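Local coordinates for MHC class I antigen (Ctenopharyngodon idella, PDB 5H5Z), which probably presents peptides at the cell surface in complex with beta-2-microglobulin, for recognition by T cells, as other MHC class I heavy chains do, at residues L5-T10 and Q31-D36; N38-V43 and V64-H69; E47-R50 and D56-D59; E81-S86 and E117-L122; S238-G243 and N250-V255. All coordinates share one frame; numbering follows the deposited sequence.

Contact 1. Residues L5-T10 and Q31-D36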
# COMPACT_ATOMS: atom_id res chain seq x y z
N LEU A 5 -13.53 -5.35 -0.88
CA LEU A 5 -13.17 -5.35 -2.29
C LEU A 5 -13.04 -3.90 -2.72
O LEU A 5 -13.94 -3.09 -2.46
CB LEU A 5 -14.26 -6.06 -3.12
CG LEU A 5 -14.18 -5.97 -4.65
CD1 LEU A 5 -12.88 -6.52 -5.21
CD2 LEU A 5 -15.38 -6.65 -5.31
N LYS A 6 -11.91 -3.56 -3.34
CA LYS A 6 -11.64 -2.17 -3.74
C LYS A 6 -10.97 -2.10 -5.11
O LYS A 6 -10.13 -2.94 -5.45
CB LYS A 6 -10.73 -1.46 -2.73
CG LYS A 6 -11.25 -1.41 -1.30
CD LYS A 6 -10.19 -0.84 -0.37
CE LYS A 6 -10.66 -0.78 1.07
NZ LYS A 6 -9.55 -0.27 1.92
N TYR A 7 -11.34 -1.09 -5.87
CA TYR A 7 -10.68 -0.79 -7.13
C TYR A 7 -10.09 0.61 -7.07
O TYR A 7 -10.72 1.53 -6.54
CB TYR A 7 -11.66 -0.93 -8.30
CG TYR A 7 -12.01 -2.37 -8.56
CD1 TYR A 7 -11.20 -3.17 -9.36
CD2 TYR A 7 -13.14 -2.94 -7.97
CE1 TYR A 7 -11.51 -4.50 -9.59
CE2 TYR A 7 -13.46 -4.28 -8.19
CZ TYR A 7 -12.64 -5.05 -9.00
OH TYR A 7 -12.94 -6.38 -9.22
N VAL A 8 -8.88 0.74 -7.58
CA VAL A 8 -8.22 2.05 -7.67
C VAL A 8 -7.77 2.28 -9.12
O VAL A 8 -6.99 1.50 -9.66
CB VAL A 8 -7.06 2.23 -6.65
CG1 VAL A 8 -7.60 2.25 -5.22
CG2 VAL A 8 -5.99 1.16 -6.81
N TYR A 9 -8.32 3.32 -9.75
CA TYR A 9 -7.98 3.65 -11.13
C TYR A 9 -7.10 4.90 -11.15
O TYR A 9 -7.42 5.89 -10.49
CB TYR A 9 -9.23 3.99 -11.95
CG TYR A 9 -10.29 2.91 -12.12
CD1 TYR A 9 -10.08 1.59 -11.72
CD2 TYR A 9 -11.52 3.24 -12.70
CE1 TYR A 9 -11.07 0.62 -11.89
CE2 TYR A 9 -12.51 2.28 -12.88
CZ TYR A 9 -12.28 0.99 -12.47
OH TYR A 9 -13.28 0.06 -12.64
N THR A 10 -6.03 4.86 -11.94
CA THR A 10 -5.19 6.05 -12.15
C THR A 10 -5.12 6.44 -13.62
O THR A 10 -4.66 5.66 -14.46
CB THR A 10 -3.75 5.85 -11.62
OG1 THR A 10 -3.79 5.46 -10.24
CG2 THR A 10 -2.94 7.15 -11.77
N GLN A 31 -3.56 -6.97 -3.69
CA GLN A 31 -3.89 -6.91 -5.11
C GLN A 31 -4.20 -8.29 -5.68
O GLN A 31 -3.45 -9.24 -5.47
CB GLN A 31 -2.75 -6.29 -5.92
CG GLN A 31 -2.97 -6.43 -7.42
CD GLN A 31 -1.79 -6.02 -8.28
OE1 GLN A 31 -1.98 -5.48 -9.37
NE2 GLN A 31 -0.58 -6.30 -7.81
N PHE A 32 -5.31 -8.39 -6.42
CA PHE A 32 -5.63 -9.63 -7.14
C PHE A 32 -5.80 -9.42 -8.65
O PHE A 32 -5.88 -10.39 -9.40
CB PHE A 32 -6.88 -10.30 -6.53
CG PHE A 32 -8.18 -9.66 -6.93
CD1 PHE A 32 -8.67 -8.55 -6.26
CD2 PHE A 32 -8.93 -10.18 -7.99
CE1 PHE A 32 -9.86 -7.95 -6.63
CE2 PHE A 32 -10.14 -9.59 -8.37
CZ PHE A 32 -10.60 -8.47 -7.69
N MET A 33 -5.84 -8.16 -9.09
CA MET A 33 -6.09 -7.82 -10.49
C MET A 33 -5.22 -6.63 -10.92
O MET A 33 -4.98 -5.73 -10.11
CB MET A 33 -7.57 -7.49 -10.69
CG MET A 33 -7.99 -7.05 -12.08
SD MET A 33 -7.66 -5.31 -12.40
CE MET A 33 -8.80 -4.52 -11.30
N TYR A 34 -4.79 -6.64 -12.18
CA TYR A 34 -4.11 -5.50 -12.79
C TYR A 34 -4.64 -5.25 -14.21
O TYR A 34 -4.95 -6.19 -14.93
CB TYR A 34 -2.60 -5.74 -12.85
CG TYR A 34 -1.84 -4.62 -13.51
CD1 TYR A 34 -1.53 -3.46 -12.79
CD2 TYR A 34 -1.44 -4.70 -14.84
CE1 TYR A 34 -0.84 -2.42 -13.38
CE2 TYR A 34 -0.74 -3.65 -15.44
CZ TYR A 34 -0.44 -2.52 -14.69
OH TYR A 34 0.25 -1.48 -15.26
N PHE A 35 -4.73 -3.97 -14.60
CA PHE A 35 -5.01 -3.58 -15.98
C PHE A 35 -4.27 -2.29 -16.29
O PHE A 35 -4.19 -1.40 -15.45
CB PHE A 35 -6.52 -3.35 -16.18
CG PHE A 35 -6.91 -2.84 -17.55
CD1 PHE A 35 -6.87 -1.48 -17.86
CD2 PHE A 35 -7.33 -3.73 -18.54
CE1 PHE A 35 -7.23 -1.01 -19.12
CE2 PHE A 35 -7.70 -3.27 -19.80
CZ PHE A 35 -7.65 -1.91 -20.10
N ASP A 36 -3.72 -2.20 -17.50
CA ASP A 36 -3.29 -0.91 -18.02
C ASP A 36 -3.58 -0.73 -19.50
O ASP A 36 -3.85 -1.70 -20.22
CB ASP A 36 -1.83 -0.56 -17.62
CG ASP A 36 -0.78 -1.31 -18.43
OD1 ASP A 36 -0.94 -1.48 -19.65
OD2 ASP A 36 0.24 -1.70 -17.82
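Tyr7 meets Met33 and Phe32 in the floor of the peptide-binding groove. The methyl CE of Met33 lies at the edge of the Tyr7 ring, in its plane, 3.2 Å from Tyr7 CE1. The Met33 chain bends at chi2 (-81°) and again at chi3 to put CE there. The Tyr7 hydroxyl comes to the edge of the Phe32 ring, with OH 3.5 Å from Phe32 CZ. That hydroxyl is also hydrogen-bonded to the backbone of the bound peptide. Leu5 adds CD1, 3.6 Å from Phe32 CE1. This buried apolar cluster is the tight part. On the looser side, Lys6, Gln31 and Tyr34 do not meet across the contact. Lys6 and Tyr34 pack instead on Lys59 and Asp54 of the beta-2-microglobulin chain. Phe32 and Met33 form a classic beta bulge opposite Gly25. Strand 21-27 runs between the two strands in the sheet. Helix 55-82 covers Phe32 and Met33 through Tyr57 and Trp58, and Tyr167 of helix 148-170 packs on Leu5 and Phe32.

Contact 2. Residues N38-V43 and V64-H69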
# COMPACT_ATOMS: atom_id res chain seq x y z
N ASN A 38 -1.62 0.15 -21.89
CA ASN A 38 -0.57 -0.33 -22.79
C ASN A 38 -0.81 -1.77 -23.22
O ASN A 38 -0.77 -2.08 -24.41
CB ASN A 38 0.81 -0.19 -22.14
CG ASN A 38 1.31 1.24 -22.13
OD1 ASN A 38 0.86 2.08 -22.91
ND2 ASN A 38 2.27 1.52 -21.25
N SER A 39 -1.08 -2.65 -22.26
CA SER A 39 -1.38 -4.05 -22.57
C SER A 39 -2.83 -4.23 -23.01
O SER A 39 -3.14 -5.15 -23.77
CB SER A 39 -1.07 -4.96 -21.38
OG SER A 39 -2.04 -4.82 -20.35
N MET A 40 -3.70 -3.33 -22.54
CA MET A 40 -5.16 -3.40 -22.77
C MET A 40 -5.77 -4.72 -22.32
O MET A 40 -6.75 -5.20 -22.91
CB MET A 40 -5.51 -3.12 -24.24
CG MET A 40 -5.35 -1.67 -24.66
SD MET A 40 -6.50 -0.54 -23.85
CE MET A 40 -6.26 0.91 -24.87
N LYS A 41 -5.19 -5.32 -21.28
CA LYS A 41 -5.64 -6.63 -20.80
C LYS A 41 -5.68 -6.67 -19.29
O LYS A 41 -4.72 -6.27 -18.62
CB LYS A 41 -4.74 -7.75 -21.35
CG LYS A 41 -4.74 -7.90 -22.87
CD LYS A 41 -6.08 -8.37 -23.42
CE LYS A 41 -6.23 -8.11 -24.93
NZ LYS A 41 -6.89 -6.82 -25.30
N ALA A 42 -6.80 -7.12 -18.74
CA ALA A 42 -6.92 -7.36 -17.30
C ALA A 42 -6.37 -8.74 -16.98
O ALA A 42 -6.72 -9.73 -17.65
CB ALA A 42 -8.37 -7.25 -16.86
N VAL A 43 -5.52 -8.81 -15.97
CA VAL A 43 -4.82 -10.06 -15.61
C VAL A 43 -4.89 -10.39 -14.11
O VAL A 43 -4.95 -9.48 -13.27
CB VAL A 43 -3.34 -10.05 -16.08
CG1 VAL A 43 -3.25 -10.05 -17.61
CG2 VAL A 43 -2.59 -8.86 -15.50
N VAL A 64 -14.65 -4.12 -19.61
CA VAL A 64 -15.07 -3.07 -18.68
C VAL A 64 -13.99 -1.99 -18.57
O VAL A 64 -14.27 -0.78 -18.64
CB VAL A 64 -15.42 -3.66 -17.29
CG1 VAL A 64 -15.60 -2.56 -16.25
CG2 VAL A 64 -16.68 -4.51 -17.36
N LEU A 65 -12.74 -2.43 -18.45
CA LEU A 65 -11.63 -1.50 -18.23
C LEU A 65 -11.13 -0.77 -19.48
O LEU A 65 -10.60 0.33 -19.37
CB LEU A 65 -10.49 -2.18 -17.47
CG LEU A 65 -10.93 -2.62 -16.06
CD1 LEU A 65 -9.92 -3.57 -15.41
CD2 LEU A 65 -11.24 -1.43 -15.16
N ILE A 66 -11.33 -1.37 -20.66
CA ILE A 66 -11.11 -0.65 -21.91
C ILE A 66 -12.08 0.53 -21.95
O ILE A 66 -11.70 1.66 -22.28
CB ILE A 66 -11.27 -1.54 -23.17
CG1 ILE A 66 -10.13 -2.56 -23.27
CG2 ILE A 66 -11.29 -0.70 -24.43
CD1 ILE A 66 -10.39 -3.67 -24.27
N GLY A 67 -13.33 0.27 -21.57
CA GLY A 67 -14.36 1.31 -21.42
C GLY A 67 -13.97 2.37 -20.41
O GLY A 67 -14.13 3.57 -20.66
N ALA A 68 -13.46 1.94 -19.25
CA ALA A 68 -12.99 2.86 -18.21
C ALA A 68 -11.87 3.78 -18.69
O ALA A 68 -11.88 4.98 -18.40
CB ALA A 68 -12.55 2.10 -16.97
N HIS A 69 -10.92 3.22 -19.44
CA HIS A 69 -9.84 3.98 -20.07
C HIS A 69 -10.38 5.08 -20.99
O HIS A 69 -9.95 6.24 -20.90
CB HIS A 69 -8.90 3.03 -20.82
CG HIS A 69 -8.01 3.71 -21.82
ND1 HIS A 69 -7.16 4.75 -21.49
CD2 HIS A 69 -7.82 3.48 -23.14
CE1 HIS A 69 -6.50 5.13 -22.56
NE2 HIS A 69 -6.88 4.38 -23.58
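In the class I peptide-binding platform, this contact joins a loop at the margin of the groove floor to the long helix 55-82 that forms one wall. The loop runs from strand 30-36 to the short strand 43-44. Its main side chain is Met40, which touches Ile66 and His69 of the helix. Met40 SD lies 4.2 Å from Ile66 CG1, and the two side chains cross at about a right angle. Beyond the sulfur, the Met40 methyl touches the imidazole of His69, with CE 3.5 Å from His69 CD2. A chi1 of 163° swings the His69 ring away from its own N and directs it to the loop. Met40 SD stands 5.1 Å from the centroid of the His69 ring, an oblique sulfur-aromatic approach. Farther along the loop, Ala42 points its methyl at the helix, with CB 4.2 Å from Leu65 CD1. Phe35 of the floor packs against Ala42, Leu65 and Ile66, and ties this patch to the sheet. On the helix, Val64 and Ala68 pack on the bound peptide, whereas Met40 meets Ile66 and His69. The loop has a polar brace of its own. The Lys41 ammonium folds back over the chain, and NZ donates to Met40 O at 2.9 Å from above the carbonyl plane.

Contact 3. Residues E47-R50 and D56-D59; sequences EWIR and DYWD
Ile49 holds CG1 anti to its backbone N (chi1 -167°), and this extends the CG1-CD1 arm toward helix 55-82. Trp58 has CG opposite its carbonyl carbon (chi1 -69°), which places the indole against that arm. Ile49 CG1 lies 3.8 Å from Trp58 CZ2, on the six-membered part of the indole. The two side chains cross obliquely. The end of the same arm reaches Tyr57, with Ile49 CD1 4.3 Å from Tyr57 OH. The Tyr57 hydroxyl has its polar partner elsewhere, in Tyr167 of helix 148-170. Tyr57 also packs on its neighbour, with CD2 over the centre of one face of the Trp58 ring. A water adds a polar bridge. It lies in the plane of the indole and accepts from Trp58 NE1 at 2.7 Å. It donates to Ile49 O over a longer 3.3 Å. The indole N-H thus has a partner, and the bridge ties the backbone of one helix to a side chain of the other. Phe32 of the groove floor packs on both Ile49 and Tyr57. A short helix leading into the long wall helix, 55-82 here, is characteristic of the alpha 1 domain of MHC class I molecules.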
# COMPACT_ATOMS: atom_id res chain seq x y z
N GLU A 47 -2.95 -16.56 -6.77
CA GLU A 47 -3.28 -17.95 -7.07
C GLU A 47 -4.77 -18.25 -6.90
O GLU A 47 -5.35 -19.01 -7.68
CB GLU A 47 -2.44 -18.91 -6.23
CG GLU A 47 -0.97 -18.94 -6.61
CD GLU A 47 -0.63 -19.99 -7.66
OE1 GLU A 47 -1.22 -19.94 -8.76
OE2 GLU A 47 0.25 -20.84 -7.39
N TRP A 48 -5.40 -17.63 -5.90
CA TRP A 48 -6.82 -17.93 -5.64
C TRP A 48 -7.77 -17.45 -6.73
O TRP A 48 -8.78 -18.10 -6.98
CB TRP A 48 -7.28 -17.51 -4.23
CG TRP A 48 -7.12 -16.06 -3.90
CD1 TRP A 48 -6.13 -15.50 -3.14
CD2 TRP A 48 -8.00 -14.99 -4.26
NE1 TRP A 48 -6.32 -14.14 -3.02
CE2 TRP A 48 -7.46 -13.80 -3.71
CE3 TRP A 48 -9.17 -14.91 -5.03
CZ2 TRP A 48 -8.07 -12.55 -3.89
CZ3 TRP A 48 -9.78 -13.67 -5.20
CH2 TRP A 48 -9.22 -12.50 -4.63
N ILE A 49 -7.46 -16.32 -7.38
CA ILE A 49 -8.27 -15.87 -8.52
C ILE A 49 -7.98 -16.71 -9.77
O ILE A 49 -8.91 -17.02 -10.53
CB ILE A 49 -8.22 -14.33 -8.77
CG1 ILE A 49 -9.32 -13.89 -9.74
CG2 ILE A 49 -6.85 -13.87 -9.26
CD1 ILE A 49 -10.72 -13.93 -9.15
N ARG A 50 -6.72 -17.09 -9.97
CA ARG A 50 -6.30 -17.94 -11.10
C ARG A 50 -7.01 -19.29 -11.08
O ARG A 50 -7.40 -19.80 -12.13
CB ARG A 50 -4.79 -18.17 -11.10
CG ARG A 50 -3.95 -16.96 -11.46
CD ARG A 50 -2.48 -17.34 -11.59
NE ARG A 50 -1.64 -16.16 -11.80
CZ ARG A 50 -0.95 -15.53 -10.85
NH1 ARG A 50 -0.99 -15.95 -9.59
NH2 ARG A 50 -0.22 -14.46 -11.16
N ASP A 56 -13.32 -16.35 -19.71
CA ASP A 56 -14.59 -15.61 -19.75
C ASP A 56 -14.63 -14.43 -18.78
O ASP A 56 -15.02 -13.31 -19.16
CB ASP A 56 -15.79 -16.53 -19.49
CG ASP A 56 -16.34 -17.17 -20.76
OD1 ASP A 56 -15.64 -17.18 -21.80
OD2 ASP A 56 -17.48 -17.67 -20.71
N TYR A 57 -14.21 -14.68 -17.54
CA TYR A 57 -14.13 -13.65 -16.51
C TYR A 57 -13.20 -12.51 -16.92
O TYR A 57 -13.56 -11.33 -16.84
CB TYR A 57 -13.69 -14.27 -15.18
CG TYR A 57 -13.41 -13.27 -14.08
CD1 TYR A 57 -14.43 -12.86 -13.21
CD2 TYR A 57 -12.13 -12.74 -13.89
CE1 TYR A 57 -14.18 -11.95 -12.19
CE2 TYR A 57 -11.87 -11.82 -12.88
CZ TYR A 57 -12.90 -11.43 -12.03
OH TYR A 57 -12.66 -10.52 -11.02
N TRP A 58 -12.00 -12.87 -17.36
CA TRP A 58 -10.98 -11.87 -17.71
C TRP A 58 -11.32 -11.11 -18.99
O TRP A 58 -11.04 -9.91 -19.07
CB TRP A 58 -9.59 -12.50 -17.73
CG TRP A 58 -9.14 -12.87 -16.34
CD1 TRP A 58 -8.94 -14.13 -15.84
CD2 TRP A 58 -8.88 -11.96 -15.26
NE1 TRP A 58 -8.55 -14.06 -14.52
CE2 TRP A 58 -8.51 -12.74 -14.14
CE3 TRP A 58 -8.92 -10.57 -15.14
CZ2 TRP A 58 -8.19 -12.17 -12.91
CZ3 TRP A 58 -8.58 -10.00 -13.91
CH2 TRP A 58 -8.23 -10.80 -12.81
N ASP A 59 -11.95 -11.77 -19.96
CA ASP A 59 -12.42 -11.07 -21.16
C ASP A 59 -13.43 -9.98 -20.80
O ASP A 59 -13.39 -8.88 -21.36
CB ASP A 59 -13.00 -12.04 -22.19
CG ASP A 59 -11.96 -12.98 -22.77
OD1 ASP A 59 -10.75 -12.70 -22.64
OD2 ASP A 59 -12.35 -14.01 -23.37
O HOH W 1 -7.66 -16.37 -13.47

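Contact 4. Residues E81-S86 and E117-L122; sequences ERFNQS and EDFVSL
Aromatic packing joins Phe83 to Phe119. The rings meet at their edges, with Phe83 CE2 4.4 Å from Phe119 CE1, so neither lies over a face of the other. Phe119 is extended about chi1 (-172°), and its ring reaches from the strand to the end of helix 55-82. A second touch is between a charged group and the same ring. Arg82 NH1 comes to the edge of Phe119, 4.0 Å from CZ, with the guanidinium and ring planes 42° apart. Because the nitrogen is at the edge, this is not a cation-pi stack. Hydrogen bonding holds Arg82 from outside the contact. Its NH1 donates to Gln135 O and Thr139 OG1 of helix 134-145, and the side chain also packs on the peptide backbone. In the backbone, the helix ends in a Schellman motif, with Asn84 at positive phi. Phe119 and Val120 form a classic beta bulge opposite Tyr112. Nearby, Asp118 OD1 is hydrogen-bonded to Trp61 NE1 of the beta-2-microglobulin chain. The chemistry implies that Phe119 supplies an apolar flank to Arg82, while the two oxygens on helix 134-145 hold NH1 in place between the helices.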
# COMPACT_ATOMS: atom_id res chain seq x y z
N GLU A 81 -9.52 21.59 -18.61
CA GLU A 81 -10.05 22.79 -19.24
C GLU A 81 -10.75 23.69 -18.23
O GLU A 81 -10.65 24.91 -18.31
CB GLU A 81 -11.00 22.42 -20.38
CG GLU A 81 -10.30 21.88 -21.62
CD GLU A 81 -11.21 21.06 -22.53
OE1 GLU A 81 -12.36 20.76 -22.13
OE2 GLU A 81 -10.77 20.71 -23.64
N ARG A 82 -11.43 23.08 -17.26
CA ARG A 82 -12.15 23.82 -16.23
C ARG A 82 -11.23 24.52 -15.24
O ARG A 82 -11.58 25.58 -14.69
CB ARG A 82 -13.19 22.93 -15.55
CG ARG A 82 -14.54 23.00 -16.26
CD ARG A 82 -15.21 21.65 -16.43
NE ARG A 82 -15.82 21.15 -15.20
CZ ARG A 82 -16.77 20.22 -15.15
NH1 ARG A 82 -17.24 19.82 -13.98
NH2 ARG A 82 -17.27 19.68 -16.26
N PHE A 83 -10.04 23.96 -15.02
CA PHE A 83 -9.01 24.62 -14.21
C PHE A 83 -8.08 25.51 -15.05
O PHE A 83 -7.12 26.08 -14.52
CB PHE A 83 -8.19 23.60 -13.42
CG PHE A 83 -8.90 23.07 -12.21
CD1 PHE A 83 -8.76 23.71 -10.98
CD2 PHE A 83 -9.69 21.93 -12.29
CE1 PHE A 83 -9.41 23.22 -9.85
CE2 PHE A 83 -10.34 21.44 -11.16
CZ PHE A 83 -10.20 22.08 -9.94
N ASN A 84 -8.39 25.63 -16.34
CA ASN A 84 -7.59 26.41 -17.29
C ASN A 84 -6.15 25.90 -17.40
O ASN A 84 -5.19 26.67 -17.36
CB ASN A 84 -7.62 27.90 -16.96
CG ASN A 84 -9.03 28.46 -16.89
OD1 ASN A 84 -9.88 28.14 -17.72
ND2 ASN A 84 -9.29 29.30 -15.89
N GLN A 85 -6.01 24.58 -17.53
CA GLN A 85 -4.71 23.94 -17.63
C GLN A 85 -4.61 23.13 -18.93
O GLN A 85 -5.06 21.99 -19.00
CB GLN A 85 -4.46 23.04 -16.41
CG GLN A 85 -4.48 23.77 -15.07
CD GLN A 85 -4.66 22.83 -13.88
OE1 GLN A 85 -5.21 21.74 -14.01
NE2 GLN A 85 -4.19 23.26 -12.71
N SER A 86 -4.03 23.75 -19.96
CA SER A 86 -3.91 23.12 -21.27
C SER A 86 -2.53 22.50 -21.49
O SER A 86 -2.26 21.90 -22.54
CB SER A 86 -4.23 24.12 -22.38
OG SER A 86 -3.34 25.22 -22.36
N GLU A 117 -6.49 15.69 -5.49
CA GLU A 117 -7.38 16.40 -4.57
C GLU A 117 -8.84 16.03 -4.83
O GLU A 117 -9.24 15.89 -5.98
CB GLU A 117 -7.20 17.91 -4.71
CG GLU A 117 -5.88 18.44 -4.16
CD GLU A 117 -5.81 19.95 -4.19
OE1 GLU A 117 -6.03 20.54 -5.27
OE2 GLU A 117 -5.52 20.55 -3.14
N ASP A 118 -9.63 15.90 -3.76
CA ASP A 118 -11.06 15.56 -3.87
C ASP A 118 -11.74 16.35 -4.97
O ASP A 118 -11.55 17.57 -5.09
CB ASP A 118 -11.80 15.84 -2.55
CG ASP A 118 -11.45 14.84 -1.46
OD1 ASP A 118 -10.76 13.84 -1.73
OD2 ASP A 118 -11.90 15.05 -0.31
N PHE A 119 -12.53 15.66 -5.79
CA PHE A 119 -13.32 16.30 -6.85
C PHE A 119 -14.81 16.08 -6.57
O PHE A 119 -15.53 17.03 -6.25
CB PHE A 119 -12.90 15.77 -8.23
CG PHE A 119 -13.52 16.52 -9.38
CD1 PHE A 119 -13.03 17.76 -9.77
CD2 PHE A 119 -14.58 15.96 -10.10
CE1 PHE A 119 -13.60 18.45 -10.84
CE2 PHE A 119 -15.14 16.63 -11.18
CZ PHE A 119 -14.65 17.88 -11.55
N VAL A 120 -15.28 14.83 -6.67
CA VAL A 120 -16.64 14.47 -6.26
C VAL A 120 -16.64 13.16 -5.45
O VAL A 120 -15.84 12.26 -5.72
CB VAL A 120 -17.64 14.32 -7.45
CG1 VAL A 120 -17.95 15.67 -8.08
CG2 VAL A 120 -17.14 13.33 -8.49
N SER A 121 -17.53 13.08 -4.47
CA SER A 121 -17.64 11.91 -3.60
C SER A 121 -19.11 11.52 -3.48
O SER A 121 -19.98 12.39 -3.34
CB SER A 121 -17.09 12.21 -2.20
OG SER A 121 -15.80 12.78 -2.26
N LEU A 122 -19.38 10.22 -3.52
CA LEU A 122 -20.74 9.74 -3.40
C LEU A 122 -21.21 9.77 -1.95
O LEU A 122 -20.54 9.26 -1.05
CB LEU A 122 -20.88 8.31 -3.96
CG LEU A 122 -22.22 7.59 -3.79
CD1 LEU A 122 -23.34 8.32 -4.52
CD2 LEU A 122 -22.12 6.15 -4.27

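Contact 5. Residues S238-G243 and N250-V255; sequences STLNVG and NRFSCV
Strand ends 238-240 and 252-255, with the loop residues next to them, come from the two facing sheets of the C1-set immunoglobulin domain, and helix 244-249 links them. The side chains meet where the strands end, at one end of the beta sandwich, with Leu240 and Phe252 buried. Phe252 is the centre of the contact, and Leu240 and Val242 both point to it. A chi1 of 180° turns CG of Leu240 away from its own N and carries the methyls across to the ring. Leu240 CD2 lies 3.5 Å from Phe252 CD1 and 3.9 Å from Phe252 CE1. Its approach is oblique, and the two side chains cross at about a right angle. Val242 comes from the opposite direction to Phe252. Its CG2 sits over one face of the ring, offset toward the rim. Two more rings pack nearby. Trp247 of the linking helix meets the Phe252 ring with nearly parallel planes, and His217 meets it edge-to-face. Two residues on is Cys254, whose disulfide to Cys196 joins the two sheets, a hallmark of the immunoglobulin fold. Ser238 OG is hydrogen-bonded to Trp210 NE1, a further polar tie between the sheets. On the face of the ring, Val242 CG2 is equally far from Phe252 CZ and CE2, at 4.1 Å each.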
# COMPACT_ATOMS: atom_id res chain seq x y z
N SER A 238 10.13 -1.39 17.40
CA SER A 238 10.21 -0.35 18.42
C SER A 238 11.63 -0.28 18.94
O SER A 238 12.30 -1.30 19.05
CB SER A 238 9.25 -0.63 19.57
OG SER A 238 9.31 0.40 20.53
N THR A 239 12.07 0.93 19.26
CA THR A 239 13.44 1.15 19.70
C THR A 239 13.45 1.75 21.10
O THR A 239 12.75 2.73 21.36
CB THR A 239 14.19 2.08 18.73
OG1 THR A 239 14.15 1.53 17.41
CG2 THR A 239 15.64 2.27 19.14
N LEU A 240 14.22 1.13 22.00
CA LEU A 240 14.40 1.63 23.36
C LEU A 240 15.76 2.28 23.49
O LEU A 240 16.79 1.64 23.22
CB LEU A 240 14.28 0.49 24.38
CG LEU A 240 14.45 0.87 25.86
CD1 LEU A 240 13.23 1.63 26.37
CD2 LEU A 240 14.70 -0.36 26.72
N ASN A 241 15.77 3.54 23.89
CA ASN A 241 17.03 4.25 24.11
C ASN A 241 17.27 4.62 25.56
O ASN A 241 17.15 5.78 25.96
CB ASN A 241 17.15 5.48 23.20
CG ASN A 241 18.57 6.01 23.13
OD1 ASN A 241 19.53 5.30 23.47
ND2 ASN A 241 18.73 7.25 22.70
N VAL A 242 17.57 3.61 26.37
CA VAL A 242 18.11 3.84 27.70
C VAL A 242 19.59 3.49 27.59
O VAL A 242 20.02 2.92 26.59
CB VAL A 242 17.39 3.01 28.79
CG1 VAL A 242 15.90 3.32 28.80
CG2 VAL A 242 17.62 1.51 28.60
N GLY A 243 20.38 3.85 28.60
CA GLY A 243 21.81 3.61 28.51
C GLY A 243 22.18 2.16 28.74
O GLY A 243 21.35 1.38 29.21
N ASN A 250 18.86 -3.18 35.40
CA ASN A 250 17.46 -3.60 35.40
C ASN A 250 17.18 -4.75 34.43
O ASN A 250 18.05 -5.13 33.65
CB ASN A 250 16.55 -2.40 35.09
CG ASN A 250 16.85 -1.21 35.99
OD1 ASN A 250 17.69 -0.37 35.67
ND2 ASN A 250 16.16 -1.13 37.12
N ARG A 251 15.98 -5.30 34.50
CA ARG A 251 15.58 -6.38 33.61
C ARG A 251 14.59 -5.87 32.57
O ARG A 251 13.38 -5.88 32.79
CB ARG A 251 15.00 -7.55 34.40
CG ARG A 251 16.02 -8.33 35.21
CD ARG A 251 15.38 -9.45 36.01
NE ARG A 251 14.80 -10.49 35.14
CZ ARG A 251 14.26 -11.62 35.58
NH1 ARG A 251 13.76 -12.49 34.71
NH2 ARG A 251 14.22 -11.90 36.88
N PHE A 252 15.13 -5.39 31.46
CA PHE A 252 14.30 -4.92 30.36
C PHE A 252 13.93 -6.08 29.43
O PHE A 252 14.70 -7.03 29.26
CB PHE A 252 15.03 -3.84 29.56
CG PHE A 252 14.99 -2.48 30.20
CD1 PHE A 252 13.94 -1.60 29.95
CD2 PHE A 252 16.03 -2.06 31.03
CE1 PHE A 252 13.91 -0.35 30.53
CE2 PHE A 252 16.00 -0.80 31.62
CZ PHE A 252 14.94 0.05 31.37
N SER A 253 12.75 -5.99 28.84
CA SER A 253 12.31 -6.97 27.86
C SER A 253 11.38 -6.30 26.85
O SER A 253 10.80 -5.26 27.15
CB SER A 253 11.60 -8.14 28.54
OG SER A 253 10.43 -7.69 29.21
N CYS A 254 11.27 -6.89 25.67
CA CYS A 254 10.28 -6.49 24.68
C CYS A 254 9.16 -7.50 24.66
O CYS A 254 9.41 -8.71 24.76
CB CYS A 254 10.89 -6.40 23.28
SG CYS A 254 9.63 -6.00 22.05
N VAL A 255 7.92 -7.02 24.55
CA VAL A 255 6.77 -7.89 24.41
C VAL A 255 6.06 -7.58 23.09
O VAL A 255 5.66 -6.44 22.85
CB VAL A 255 5.79 -7.77 25.60
CG1 VAL A 255 4.62 -8.74 25.44
CG2 VAL A 255 6.50 -8.03 26.92

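Contacts 1, 2 and 3 form one continuous patch of the peptide-binding platform. Contact 1 lies about 11 Å from contact 2 and about 14 Å from contact 3, centre to centre. Phe35 packs on the 38-43 loop, and Met33 CG comes within 3.5 Å of Trp58 CZ3. Contact 3 is nested in the loop closed by contact 2. Helix 55-82 runs through contacts 2, 3 and 4, with contacts 3 and 4 about 34 Å apart between centres. The bound peptide is touched by segments of contacts 1, 2 and 4. Contact 5 stands alone in the immunoglobulin domain, with its centre about 42 Å from that of contact 1.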